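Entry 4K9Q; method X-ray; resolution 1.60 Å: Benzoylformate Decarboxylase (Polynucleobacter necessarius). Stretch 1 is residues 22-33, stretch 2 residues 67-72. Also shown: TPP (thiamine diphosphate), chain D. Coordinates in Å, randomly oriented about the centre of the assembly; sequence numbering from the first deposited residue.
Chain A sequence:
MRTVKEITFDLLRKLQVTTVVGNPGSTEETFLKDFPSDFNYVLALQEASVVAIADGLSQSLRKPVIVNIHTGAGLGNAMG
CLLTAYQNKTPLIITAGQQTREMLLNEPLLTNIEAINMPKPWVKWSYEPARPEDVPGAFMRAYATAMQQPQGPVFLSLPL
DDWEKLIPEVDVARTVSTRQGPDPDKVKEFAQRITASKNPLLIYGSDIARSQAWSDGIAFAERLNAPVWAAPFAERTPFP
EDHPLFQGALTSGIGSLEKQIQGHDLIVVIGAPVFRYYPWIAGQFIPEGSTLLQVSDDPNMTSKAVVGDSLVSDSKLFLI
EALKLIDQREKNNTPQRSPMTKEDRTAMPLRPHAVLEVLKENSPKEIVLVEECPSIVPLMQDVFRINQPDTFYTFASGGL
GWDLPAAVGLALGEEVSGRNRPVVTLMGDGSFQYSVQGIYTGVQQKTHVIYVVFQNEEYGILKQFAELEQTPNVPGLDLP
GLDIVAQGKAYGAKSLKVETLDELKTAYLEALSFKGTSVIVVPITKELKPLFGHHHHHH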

# COMPACT_ATOMS: atom_id res chain seq x y z
N GLY A 22 17.29 -6.96 -20.24
CA GLY A 22 15.88 -6.84 -20.54
C GLY A 22 15.24 -8.08 -21.12
O GLY A 22 15.90 -9.02 -21.57
N ASN A 23 13.92 -8.08 -21.08
CA ASN A 23 13.11 -8.95 -21.91
C ASN A 23 12.04 -8.03 -22.50
O ASN A 23 11.24 -7.45 -21.75
CB ASN A 23 12.50 -10.08 -21.08
CG ASN A 23 11.60 -10.97 -21.91
OD1 ASN A 23 10.37 -10.81 -21.92
ND2 ASN A 23 12.20 -11.92 -22.63
N PRO A 24 12.06 -7.85 -23.83
CA PRO A 24 11.28 -6.76 -24.43
C PRO A 24 9.78 -7.06 -24.57
O PRO A 24 9.37 -8.22 -24.57
CB PRO A 24 11.92 -6.62 -25.82
CG PRO A 24 12.40 -7.99 -26.14
CD PRO A 24 12.88 -8.56 -24.82
N GLY A 25 8.98 -6.00 -24.68
CA GLY A 25 7.57 -6.09 -24.98
C GLY A 25 7.17 -4.85 -25.75
O GLY A 25 7.99 -3.96 -25.96
N SER A 26 5.91 -4.78 -26.17
CA SER A 26 5.45 -3.69 -27.03
C SER A 26 5.61 -2.33 -26.36
O SER A 26 5.94 -1.34 -27.01
CB SER A 26 4.00 -3.90 -27.45
OG SER A 26 3.13 -3.77 -26.34
N THR A 27 5.38 -2.30 -25.05
CA THR A 27 5.41 -1.04 -24.30
C THR A 27 6.82 -0.53 -24.01
O THR A 27 7.00 0.57 -23.48
CB THR A 27 4.62 -1.18 -22.97
OG1 THR A 27 5.07 -2.35 -22.28
CG2 THR A 27 3.14 -1.33 -23.26
N GLU A 28 7.83 -1.33 -24.37
CA GLU A 28 9.23 -0.94 -24.22
C GLU A 28 9.89 -0.58 -25.55
O GLU A 28 11.02 -0.09 -25.59
CB GLU A 28 10.03 -2.06 -23.55
CG GLU A 28 9.60 -2.38 -22.12
CD GLU A 28 8.21 -2.99 -22.04
OE1 GLU A 28 7.95 -3.97 -22.76
OE2 GLU A 28 7.36 -2.50 -21.25
N GLU A 29 9.22 -0.85 -26.66
CA GLU A 29 9.85 -0.65 -27.96
C GLU A 29 10.23 0.81 -28.24
O GLU A 29 11.25 1.08 -28.87
CB GLU A 29 8.99 -1.24 -29.08
CG GLU A 29 8.99 -2.76 -29.05
CD GLU A 29 8.27 -3.39 -30.22
OE1 GLU A 29 7.34 -2.77 -30.78
OE2 GLU A 29 8.66 -4.50 -30.59
N THR A 30 9.41 1.75 -27.77
CA THR A 30 9.73 3.16 -27.96
C THR A 30 10.96 3.59 -27.15
O THR A 30 11.68 4.52 -27.53
CB THR A 30 8.52 4.05 -27.63
OG1 THR A 30 7.97 3.66 -26.37
CG2 THR A 30 7.45 3.88 -28.70
N PHE A 31 11.19 2.92 -26.03
CA PHE A 31 12.41 3.14 -25.25
C PHE A 31 13.63 2.55 -25.96
O PHE A 31 14.72 3.14 -25.96
CB PHE A 31 12.26 2.51 -23.86
CG PHE A 31 13.53 2.50 -23.05
CD1 PHE A 31 14.12 3.68 -22.65
CD2 PHE A 31 14.12 1.29 -22.70
CE1 PHE A 31 15.29 3.67 -21.90
CE2 PHE A 31 15.29 1.27 -21.94
CZ PHE A 31 15.88 2.46 -21.54
N LEU A 32 13.44 1.39 -26.58
CA LEU A 32 14.55 0.64 -27.18
C LEU A 32 14.81 0.97 -28.65
O LEU A 32 15.79 0.51 -29.21
CB LEU A 32 14.28 -0.86 -27.05
CG LEU A 32 14.16 -1.39 -25.61
CD1 LEU A 32 13.73 -2.84 -25.65
CD2 LEU A 32 15.47 -1.25 -24.84
N LYS A 33 13.93 1.75 -29.26
CA LYS A 33 14.11 2.17 -30.64
C LYS A 33 15.50 2.77 -30.87
O LYS A 33 15.95 3.60 -30.08
CB LYS A 33 13.02 3.19 -31.00
CG LYS A 33 13.23 3.91 -32.32
CD LYS A 33 12.05 4.84 -32.59
CE LYS A 33 12.27 5.68 -33.83
NZ LYS A 33 13.39 6.64 -33.65
N VAL A 67 17.34 -2.50 -15.56
CA VAL A 67 16.49 -3.61 -15.95
C VAL A 67 15.34 -3.01 -16.75
O VAL A 67 14.76 -2.00 -16.35
CB VAL A 67 15.95 -4.35 -14.69
CG1 VAL A 67 14.76 -5.24 -15.04
CG2 VAL A 67 17.07 -5.16 -14.04
N ASN A 68 15.02 -3.59 -17.90
CA ASN A 68 13.89 -3.11 -18.70
C ASN A 68 12.98 -4.30 -18.99
O ASN A 68 13.36 -5.22 -19.72
CB ASN A 68 14.39 -2.47 -20.01
CG ASN A 68 13.27 -1.80 -20.80
OD1 ASN A 68 13.08 -2.09 -21.98
ND2 ASN A 68 12.53 -0.90 -20.16
N ILE A 69 11.80 -4.29 -18.38
CA ILE A 69 10.87 -5.40 -18.53
C ILE A 69 9.47 -4.92 -18.90
O ILE A 69 9.21 -3.71 -18.93
CB ILE A 69 10.86 -6.30 -17.28
CG1 ILE A 69 10.45 -5.50 -16.03
CG2 ILE A 69 12.23 -6.96 -17.09
CD1 ILE A 69 10.67 -6.28 -14.73
N HIS A 70 8.59 -5.86 -19.18
CA HIS A 70 7.35 -5.55 -19.87
C HIS A 70 6.17 -5.39 -18.92
O HIS A 70 5.56 -6.37 -18.53
CB HIS A 70 7.02 -6.64 -20.89
CG HIS A 70 5.75 -6.41 -21.64
ND1 HIS A 70 5.51 -5.27 -22.38
CD2 HIS A 70 4.64 -7.17 -21.76
CE1 HIS A 70 4.32 -5.35 -22.93
NE2 HIS A 70 3.77 -6.50 -22.58
N THR A 71 5.86 -4.14 -18.59
CA THR A 71 4.68 -3.79 -17.80
C THR A 71 4.48 -4.70 -16.56
O THR A 71 5.46 -5.14 -15.95
CB THR A 71 3.44 -3.62 -18.72
OG1 THR A 71 2.33 -3.10 -17.97
CG2 THR A 71 3.04 -4.92 -19.43
N GLY A 72 3.24 -4.92 -16.15
CA GLY A 72 2.97 -5.67 -14.93
C GLY A 72 3.30 -7.14 -15.06
O GLY A 72 3.67 -7.80 -14.09
N1' TPP D . 7.16 -10.87 -20.96
C2' TPP D . 5.95 -11.33 -20.46
CM2 TPP D . 5.90 -12.05 -19.15
N3' TPP D . 4.77 -11.12 -21.15
C4' TPP D . 4.79 -10.45 -22.35
N4' TPP D . 3.65 -10.24 -23.00
C5' TPP D . 6.01 -10.02 -22.88
C6' TPP D . 7.20 -10.21 -22.18
C7' TPP D . 6.03 -9.29 -24.20
N3 TPP D . 5.77 -10.07 -25.40
C2 TPP D . 4.56 -10.10 -26.07
S1 TPP D . 4.55 -11.03 -27.39
C5 TPP D . 6.10 -11.43 -27.15
C4 TPP D . 6.69 -10.84 -26.03
CM4 TPP D . 8.11 -11.04 -25.58
C6 TPP D . 6.72 -12.34 -28.18
C7 TPP D . 6.08 -13.72 -28.28
O7 TPP D . 6.96 -14.46 -29.09
PA TPP D . 6.63 -15.97 -29.54
O1A TPP D . 6.06 -16.71 -28.37
O2A TPP D . 7.86 -16.64 -30.06
O3A TPP D . 5.43 -15.81 -30.59
PB TPP D . 5.48 -15.23 -32.09
O1B TPP D . 5.07 -13.80 -32.00
O2B TPP D . 4.47 -16.04 -32.88
O3B TPP D . 6.86 -15.33 -32.66
O HOH W 1 9.58 -8.39 -19.74

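A buried carboxylate rarely stands alone; it is usually met by several donors. Benzoylformate decarboxylase offers a compact example in E28, whose side chain reaches across from one stretch of the chain to another some forty residues later. The shortest polar contact between the stretches is the hydrogen bond from H70 ND1 to E28 OE1, at 2.8 Å. The carboxylate oxygen lies near the plane of the imidazole, at the ring edge, where a nitrogen proton points. The other oxygen is served from within its own stretch: T27 OG1 donates to E28 OE2 at 2.5 Å. A weak bond from T71 N to E28 OE2, 3.5 Å long, adds a backbone donor. E28 OE2 also lies 3.2 Å from I69 O, but both are acceptors, so this is proximity and not a hydrogen bond. The m, p conformation of E28 folds the side chain so that its carboxylate meets H70 and T71.

Alongside these bonds the two backbones run in parallel register. G22 and N68 pair as a parallel beta bridge, their CA atoms 4.6 Å apart, and N23 N donates to N68 O at 3.2 Å. Beyond this point direct pairing gives way to water: water 1 bridges N23 O, to which it can donate, and H70 N, from which it accepts, both at 2.8 Å, spanning a gap in which N23 O and H70 N are themselves 4.0 Å apart. Stretch 1 then turns, with E28 N bonded to G25 O at 3.1 Å, and runs into a short helix.

Two glycines permit the close approach. At G22, CA is 3.1 Å from N68 O, and a CB would clash with that oxygen. At G25, CA is 3.4 Å from H70 ND1, and a CB there would run into the same nitrogen.

Packing completes the contact, which buries 464 Å² in all. N68 contributes the largest share: its side chain packs against E28 and the last turn of the short helix, with OD1 3.4 Å from E28 CB, 3.6 Å from F31 CD2 and 3.8 Å from L32 CD1. The amide oxygen meets the F31 ring at its edge, where the slightly positive ring hydrogens suit it better than the electron-rich face. H70 uses its ring differently. While one edge engages E28, C7' of thiamine diphosphate lies over one face of the ring, and its C4' comes within 3.3 Å of H70 CD2, so the residue that anchors the glutamate also lines the cofactor site.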